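Long-range contact in MdcE (Pseudomonas aeruginosa, PDB 5VIP), which is the gamma subunit of a biotin-independent malonate decarboxylase and probably acts as a transferase in the decarboxylation of malonate: residues Arg170-Met184 and Tyr212-Thr226. Numbering follows the deposited sequence.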
loop_
_atom_site.group_PDB
_atom_site.type_symbol
_atom_site.label_atom_id
_atom_site.label_comp_id
_atom_site.label_asym_id
_atom_site.label_seq_id
_atom_site.Cartn_x
_atom_site.Cartn_y
_atom_site.Cartn_z
ATOM N N ARG A 170 10.196 3.909 -11.161
ATOM C CA ARG A 170 11.379 3.061 -11.331
ATOM C C ARG A 170 12.009 2.760 -9.986
ATOM O O ARG A 170 12.135 3.650 -9.144
ATOM C CB ARG A 170 12.419 3.722 -12.237
ATOM C CG ARG A 170 11.921 4.125 -13.610
ATOM C CD ARG A 170 11.780 2.945 -14.556
ATOM N NE ARG A 170 11.490 3.451 -15.891
ATOM C CZ ARG A 170 10.292 3.882 -16.280
ATOM N NH1 ARG A 170 9.259 3.849 -15.444
ATOM N NH2 ARG A 170 10.124 4.351 -17.505
ATOM N N LEU A 171 12.380 1.497 -9.783
ATOM C CA LEU A 171 13.049 1.073 -8.564
ATOM C C LEU A 171 14.503 0.720 -8.854
ATOM O O LEU A 171 14.791 -0.094 -9.738
ATOM C CB LEU A 171 12.343 -0.130 -7.939
ATOM C CG LEU A 171 10.958 0.097 -7.320
ATOM C CD1 LEU A 171 10.400 -1.230 -6.853
ATOM C CD2 LEU A 171 11.033 1.083 -6.158
ATOM N N ILE A 172 15.408 1.341 -8.108
ATOM C CA ILE A 172 16.839 1.041 -8.196
ATOM C C ILE A 172 17.326 0.572 -6.841
ATOM O O ILE A 172 17.058 1.220 -5.831
ATOM C CB ILE A 172 17.653 2.277 -8.636
ATOM C CG1 ILE A 172 17.238 2.707 -10.044
ATOM C CG2 ILE A 172 19.173 2.011 -8.534
ATOM C CD1 ILE A 172 17.619 4.152 -10.381
ATOM N N ALA A 173 18.030 -0.557 -6.801
ATOM C CA ALA A 173 18.533 -1.064 -5.537
ATOM C C ALA A 173 20.060 -1.127 -5.549
ATOM O O ALA A 173 20.657 -1.444 -6.571
ATOM C CB ALA A 173 17.956 -2.451 -5.248
ATOM N N LEU A 174 20.678 -0.834 -4.413
ATOM C CA LEU A 174 22.095 -1.127 -4.242
ATOM C C LEU A 174 22.277 -2.641 -4.107
ATOM O O LEU A 174 21.486 -3.323 -3.441
ATOM C CB LEU A 174 22.662 -0.389 -3.029
ATOM C CG LEU A 174 22.445 1.127 -3.078
ATOM C CD1 LEU A 174 23.106 1.821 -1.915
ATOM C CD2 LEU A 174 22.913 1.694 -4.407
ATOM N N HIS A 175 23.299 -3.171 -4.773
ATOM C CA HIS A 175 23.535 -4.605 -4.770
ATOM C C HIS A 175 24.412 -4.933 -3.572
ATOM O O HIS A 175 25.641 -4.999 -3.681
ATOM C CB HIS A 175 24.186 -5.054 -6.086
ATOM C CG HIS A 175 24.294 -6.541 -6.235
ATOM N ND1 HIS A 175 25.444 -7.241 -5.934
ATOM C CD2 HIS A 175 23.397 -7.463 -6.660
ATOM C CE1 HIS A 175 25.249 -8.527 -6.162
ATOM N NE2 HIS A 175 24.015 -8.689 -6.604
ATOM N N ASP A 176 23.769 -5.134 -2.429
ATOM C CA ASP A 176 24.450 -5.277 -1.144
ATOM C C ASP A 176 23.610 -6.152 -0.215
ATOM O O ASP A 176 22.375 -6.091 -0.260
ATOM C CB ASP A 176 24.689 -3.892 -0.536
ATOM C CG ASP A 176 25.173 -3.951 0.889
ATOM O OD1 ASP A 176 26.391 -4.103 1.083
ATOM O OD2 ASP A 176 24.342 -3.840 1.817
ATOM N N PRO A 177 24.264 -6.979 0.623
ATOM C CA PRO A 177 23.523 -7.917 1.478
ATOM C C PRO A 177 22.625 -7.248 2.511
ATOM O O PRO A 177 21.732 -7.906 3.050
ATOM C CB PRO A 177 24.640 -8.711 2.179
ATOM C CG PRO A 177 25.808 -8.596 1.283
ATOM C CD PRO A 177 25.720 -7.217 0.694
ATOM N N GLY A 178 22.854 -5.970 2.791
ATOM C CA GLY A 178 22.013 -5.249 3.730
ATOM C C GLY A 178 20.733 -4.732 3.088
ATOM O O GLY A 178 19.850 -4.225 3.772
ATOM N N VAL A 179 20.643 -4.844 1.767
ATOM C CA VAL A 179 19.466 -4.378 1.048
ATOM C C VAL A 179 18.506 -5.547 0.929
ATOM O O VAL A 179 18.817 -6.554 0.303
ATOM C CB VAL A 179 19.804 -3.826 -0.346
ATOM C CG1 VAL A 179 18.536 -3.345 -1.048
ATOM C CG2 VAL A 179 20.793 -2.667 -0.233
HETATM N N MSE A 180 17.347 -5.421 1.556
HETATM C CA MSE A 180 16.398 -6.524 1.606
HETATM C C MSE A 180 14.988 -6.003 1.421
HETATM O O MSE A 180 14.601 -5.010 2.032
HETATM C CB MSE A 180 16.512 -7.281 2.930
HETATM C CG MSE A 180 17.836 -8.023 3.091
HETATM SE SE MSE A 180 18.054 -8.755 4.888
HETATM C CE MSE A 180 18.267 -7.118 5.904
ATOM N N VAL A 181 14.243 -6.671 0.553
ATOM C CA VAL A 181 12.832 -6.375 0.352
ATOM C C VAL A 181 12.049 -7.582 0.839
ATOM O O VAL A 181 12.369 -8.713 0.459
ATOM C CB VAL A 181 12.496 -6.104 -1.119
ATOM C CG1 VAL A 181 11.014 -5.723 -1.265
ATOM C CG2 VAL A 181 13.401 -5.019 -1.694
ATOM N N HIS A 182 11.053 -7.360 1.694
ATOM C CA HIS A 182 10.186 -8.460 2.124
ATOM C C HIS A 182 8.912 -7.924 2.759
ATOM O O HIS A 182 8.782 -6.727 2.998
ATOM C CB HIS A 182 10.910 -9.377 3.120
ATOM C CG HIS A 182 10.490 -10.817 3.045
ATOM N ND1 HIS A 182 9.427 -11.325 3.760
ATOM C CD2 HIS A 182 11.011 -11.862 2.354
ATOM C CE1 HIS A 182 9.303 -12.615 3.507
ATOM N NE2 HIS A 182 10.249 -12.967 2.654
ATOM N N ALA A 183 7.994 -8.836 3.048
ATOM C CA ALA A 183 6.707 -8.500 3.640
ATOM C C ALA A 183 6.726 -8.624 5.162
ATOM O O ALA A 183 5.913 -8.010 5.848
ATOM C CB ALA A 183 5.625 -9.388 3.042
HETATM N N MSE A 184 7.663 -9.406 5.693
HETATM C CA MSE A 184 7.807 -9.525 7.145
HETATM C C MSE A 184 9.259 -9.772 7.547
HETATM O O MSE A 184 10.067 -10.260 6.742
HETATM C CB MSE A 184 6.922 -10.651 7.678
HETATM C CG MSE A 184 7.439 -12.037 7.341
HETATM SE SE MSE A 184 6.090 -13.445 7.594
HETATM C CE MSE A 184 5.157 -13.261 5.877
ATOM N N TYR A 212 15.015 -13.110 1.065
ATOM C CA TYR A 212 15.250 -11.749 1.549
ATOM C C TYR A 212 16.310 -10.986 0.738
ATOM O O TYR A 212 16.319 -9.754 0.727
ATOM C CB TYR A 212 15.654 -11.789 3.033
ATOM C CG TYR A 212 14.484 -12.051 3.955
ATOM C CD1 TYR A 212 14.018 -13.346 4.169
ATOM C CD2 TYR A 212 13.828 -11.003 4.591
ATOM C CE1 TYR A 212 12.939 -13.592 5.001
ATOM C CE2 TYR A 212 12.745 -11.237 5.425
ATOM C CZ TYR A 212 12.298 -12.536 5.617
ATOM O OH TYR A 212 11.223 -12.766 6.445
ATOM N N ASP A 213 17.195 -11.708 0.056
ATOM C CA ASP A 213 18.296 -11.071 -0.670
ATOM C C ASP A 213 17.838 -10.356 -1.938
ATOM O O ASP A 213 16.808 -10.692 -2.527
ATOM C CB ASP A 213 19.352 -12.099 -1.043
ATOM C CG ASP A 213 18.885 -13.012 -2.149
ATOM O OD1 ASP A 213 18.122 -13.955 -1.851
ATOM O OD2 ASP A 213 19.254 -12.773 -3.316
ATOM N N ILE A 214 18.639 -9.400 -2.392
ATOM C CA ILE A 214 18.224 -8.541 -3.482
ATOM C C ILE A 214 18.375 -9.213 -4.854
ATOM O O ILE A 214 17.716 -8.821 -5.814
ATOM C CB ILE A 214 19.004 -7.203 -3.433
ATOM C CG1 ILE A 214 18.276 -6.127 -4.238
ATOM C CG2 ILE A 214 20.461 -7.399 -3.846
ATOM C CD1 ILE A 214 16.895 -5.771 -3.664
ATOM N N ASP A 215 19.216 -10.243 -4.956
ATOM C CA ASP A 215 19.304 -10.980 -6.215
ATOM C C ASP A 215 18.001 -11.733 -6.501
ATOM O O ASP A 215 17.489 -11.710 -7.624
ATOM C CB ASP A 215 20.481 -11.951 -6.194
ATOM C CG ASP A 215 21.792 -11.273 -6.527
ATOM O OD1 ASP A 215 21.774 -10.322 -7.331
ATOM O OD2 ASP A 215 22.835 -11.685 -5.981
ATOM N N SER A 216 17.482 -12.408 -5.479
ATOM C CA SER A 216 16.193 -13.078 -5.577
ATOM C C SER A 216 15.094 -12.110 -5.994
ATOM O O SER A 216 14.309 -12.411 -6.890
ATOM C CB SER A 216 15.828 -13.726 -4.247
ATOM O OG SER A 216 16.724 -14.777 -3.939
ATOM N N TYR A 217 15.047 -10.947 -5.343
ATOM C CA TYR A 217 14.028 -9.948 -5.652
ATOM C C TYR A 217 14.157 -9.481 -7.096
ATOM O O TYR A 217 13.160 -9.357 -7.804
ATOM C CB TYR A 217 14.122 -8.757 -4.687
ATOM C CG TYR A 217 13.059 -7.698 -4.905
ATOM C CD1 TYR A 217 11.757 -7.893 -4.461
ATOM C CD2 TYR A 217 13.363 -6.499 -5.537
ATOM C CE1 TYR A 217 10.780 -6.929 -4.651
ATOM C CE2 TYR A 217 12.389 -5.525 -5.739
ATOM C CZ TYR A 217 11.099 -5.747 -5.287
ATOM O OH TYR A 217 10.125 -4.788 -5.477
ATOM N N ALA A 218 15.398 -9.248 -7.533
ATOM C CA ALA A 218 15.667 -8.819 -8.899
ATOM C C ALA A 218 15.170 -9.850 -9.920
ATOM O O ALA A 218 14.701 -9.484 -11.004
ATOM C CB ALA A 218 17.176 -8.549 -9.088
ATOM N N SER A 219 15.235 -11.132 -9.564
ATOM C CA SER A 219 14.786 -12.185 -10.477
ATOM C C SER A 219 13.271 -12.145 -10.718
ATOM O O SER A 219 12.782 -12.719 -11.692
ATOM C CB SER A 219 15.198 -13.562 -9.950
ATOM O OG SER A 219 14.337 -14.012 -8.921
ATOM N N LEU A 220 12.533 -11.475 -9.831
ATOM C CA LEU A 220 11.087 -11.282 -10.011
ATOM C C LEU A 220 10.751 -10.254 -11.092
ATOM O O LEU A 220 9.592 -10.113 -11.482
ATOM C CB LEU A 220 10.446 -10.862 -8.685
ATOM C CG LEU A 220 10.502 -11.888 -7.551
ATOM C CD1 LEU A 220 9.966 -11.290 -6.260
ATOM C CD2 LEU A 220 9.735 -13.146 -7.923
ATOM N N GLY A 221 11.749 -9.509 -11.556
ATOM C CA GLY A 221 11.511 -8.472 -12.551
ATOM C C GLY A 221 10.935 -7.176 -11.998
ATOM O O GLY A 221 10.334 -6.392 -12.735
ATOM N N LEU A 222 11.129 -6.938 -10.706
ATOM C CA LEU A 222 10.571 -5.758 -10.042
ATOM C C LEU A 222 11.542 -4.577 -9.916
ATOM O O LEU A 222 11.136 -3.490 -9.517
ATOM C CB LEU A 222 10.064 -6.147 -8.652
ATOM C CG LEU A 222 8.896 -7.139 -8.690
ATOM C CD1 LEU A 222 8.641 -7.738 -7.316
ATOM C CD2 LEU A 222 7.642 -6.465 -9.228
ATOM N N LEU A 223 12.817 -4.783 -10.239
ATOM C CA LEU A 223 13.781 -3.677 -10.249
ATOM C C LEU A 223 14.067 -3.198 -11.663
ATOM O O LEU A 223 14.169 -4.002 -12.589
ATOM C CB LEU A 223 15.096 -4.088 -9.593
ATOM C CG LEU A 223 15.037 -4.379 -8.096
ATOM C CD1 LEU A 223 16.323 -5.025 -7.637
ATOM C CD2 LEU A 223 14.753 -3.105 -7.305
ATOM N N TRP A 224 14.208 -1.888 -11.834
ATOM C CA TRP A 224 14.686 -1.355 -13.100
ATOM C C TRP A 224 16.199 -1.629 -13.221
ATOM O O TRP A 224 16.659 -2.128 -14.243
ATOM C CB TRP A 224 14.376 0.135 -13.198
ATOM C CG TRP A 224 14.618 0.725 -14.529
ATOM C CD1 TRP A 224 13.940 0.456 -15.687
ATOM C CD2 TRP A 224 15.589 1.719 -14.855
ATOM N NE1 TRP A 224 14.444 1.212 -16.716
ATOM C CE2 TRP A 224 15.459 1.996 -16.235
ATOM C CE3 TRP A 224 16.566 2.399 -14.119
ATOM C CZ2 TRP A 224 16.270 2.923 -16.890
ATOM C CZ3 TRP A 224 17.367 3.317 -14.772
ATOM C CH2 TRP A 224 17.213 3.572 -16.143
ATOM N N ARG A 225 16.938 -1.371 -12.146
ATOM C CA ARG A 225 18.365 -1.645 -12.078
ATOM C C ARG A 225 18.916 -1.918 -10.717
ATOM O O ARG A 225 18.368 -1.470 -9.753
ATOM C CB ARG A 225 19.143 -0.471 -12.616
ATOM C CG ARG A 225 18.910 -0.249 -14.070
ATOM C CD ARG A 225 20.091 0.262 -14.805
ATOM N NE ARG A 225 19.776 0.600 -16.165
ATOM C CZ ARG A 225 18.914 -0.020 -16.957
ATOM N NH1 ARG A 225 18.218 -1.074 -16.570
ATOM N NH2 ARG A 225 18.740 0.426 -18.175
ATOM N N THR A 226 20.026 -2.645 -10.682
ATOM C CA THR A 226 20.794 -2.830 -9.458
ATOM C C THR A 226 22.168 -2.183 -9.644
ATOM O O THR A 226 22.654 -2.065 -10.773
ATOM C CB THR A 226 20.966 -4.318 -9.077
ATOM O OG1 THR A 226 21.643 -5.013 -10.131
ATOM C CG2 THR A 226 19.614 -4.977 -8.843
HETATM O O HOH W 1 11.195 -0.566 -11.228
HETATM O O HOH W 2 20.490 -8.514 -0.491
#
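Arg-170 lays its aliphatic chain over the indole of Trp-224, with CD 3.6 Å from the centroid of the five-membered ring in a CH-pi contact. A bend at chi2 carries the guanidinium onward to a salt bridge with Asp-253 of helix 237-254. The opposite indole face receives the guanidinium of Arg-225, leaving the ring between two arginines. Leu-171 O accepts from Trp-224 N at 2.8 Å and, weakly, from Arg-225 N, while Ala-173 N donates to Arg-225 O at 3.1 Å. Strand 225-227 thereby joins strand 170-174 in parallel as the outermost strand of the main sheet within this chain. A long, elaborated beta-alpha-beta crossover links the two, and its last helix, 214-219, runs back nearly antiparallel to strand 170-174 (157°). Ala-173 CB faces this helix, meeting Ile-214 CG1 and the methyls of Leu-223. His-175 NE2 reaches Asp-215 OD1 at 2.9 Å; the oxygen lies near the imidazole plane and is approached on its syn side, although ring and carboxylate are turned 47° apart. Past the turn at Asp-176 to Val-179, a water donates to Asp-176 O and Val-179 O and accepts from Ile-214 N, close to where Asp-213 caps the helix. Val-181 sets CG2 above the centre of the Tyr-217 ring, 4.0 Å from its centroid. His-182 and Tyr-212 form an offset stack, with centroids 3.7 Å apart and planes at 7°. The imidazole is held by Met-184 N, which donates to ND1 in the ring plane, and by NE2 binding Met-210 O. Tyr-212 OH donates to Met-184 O at 2.8 Å, from above the carbonyl plane.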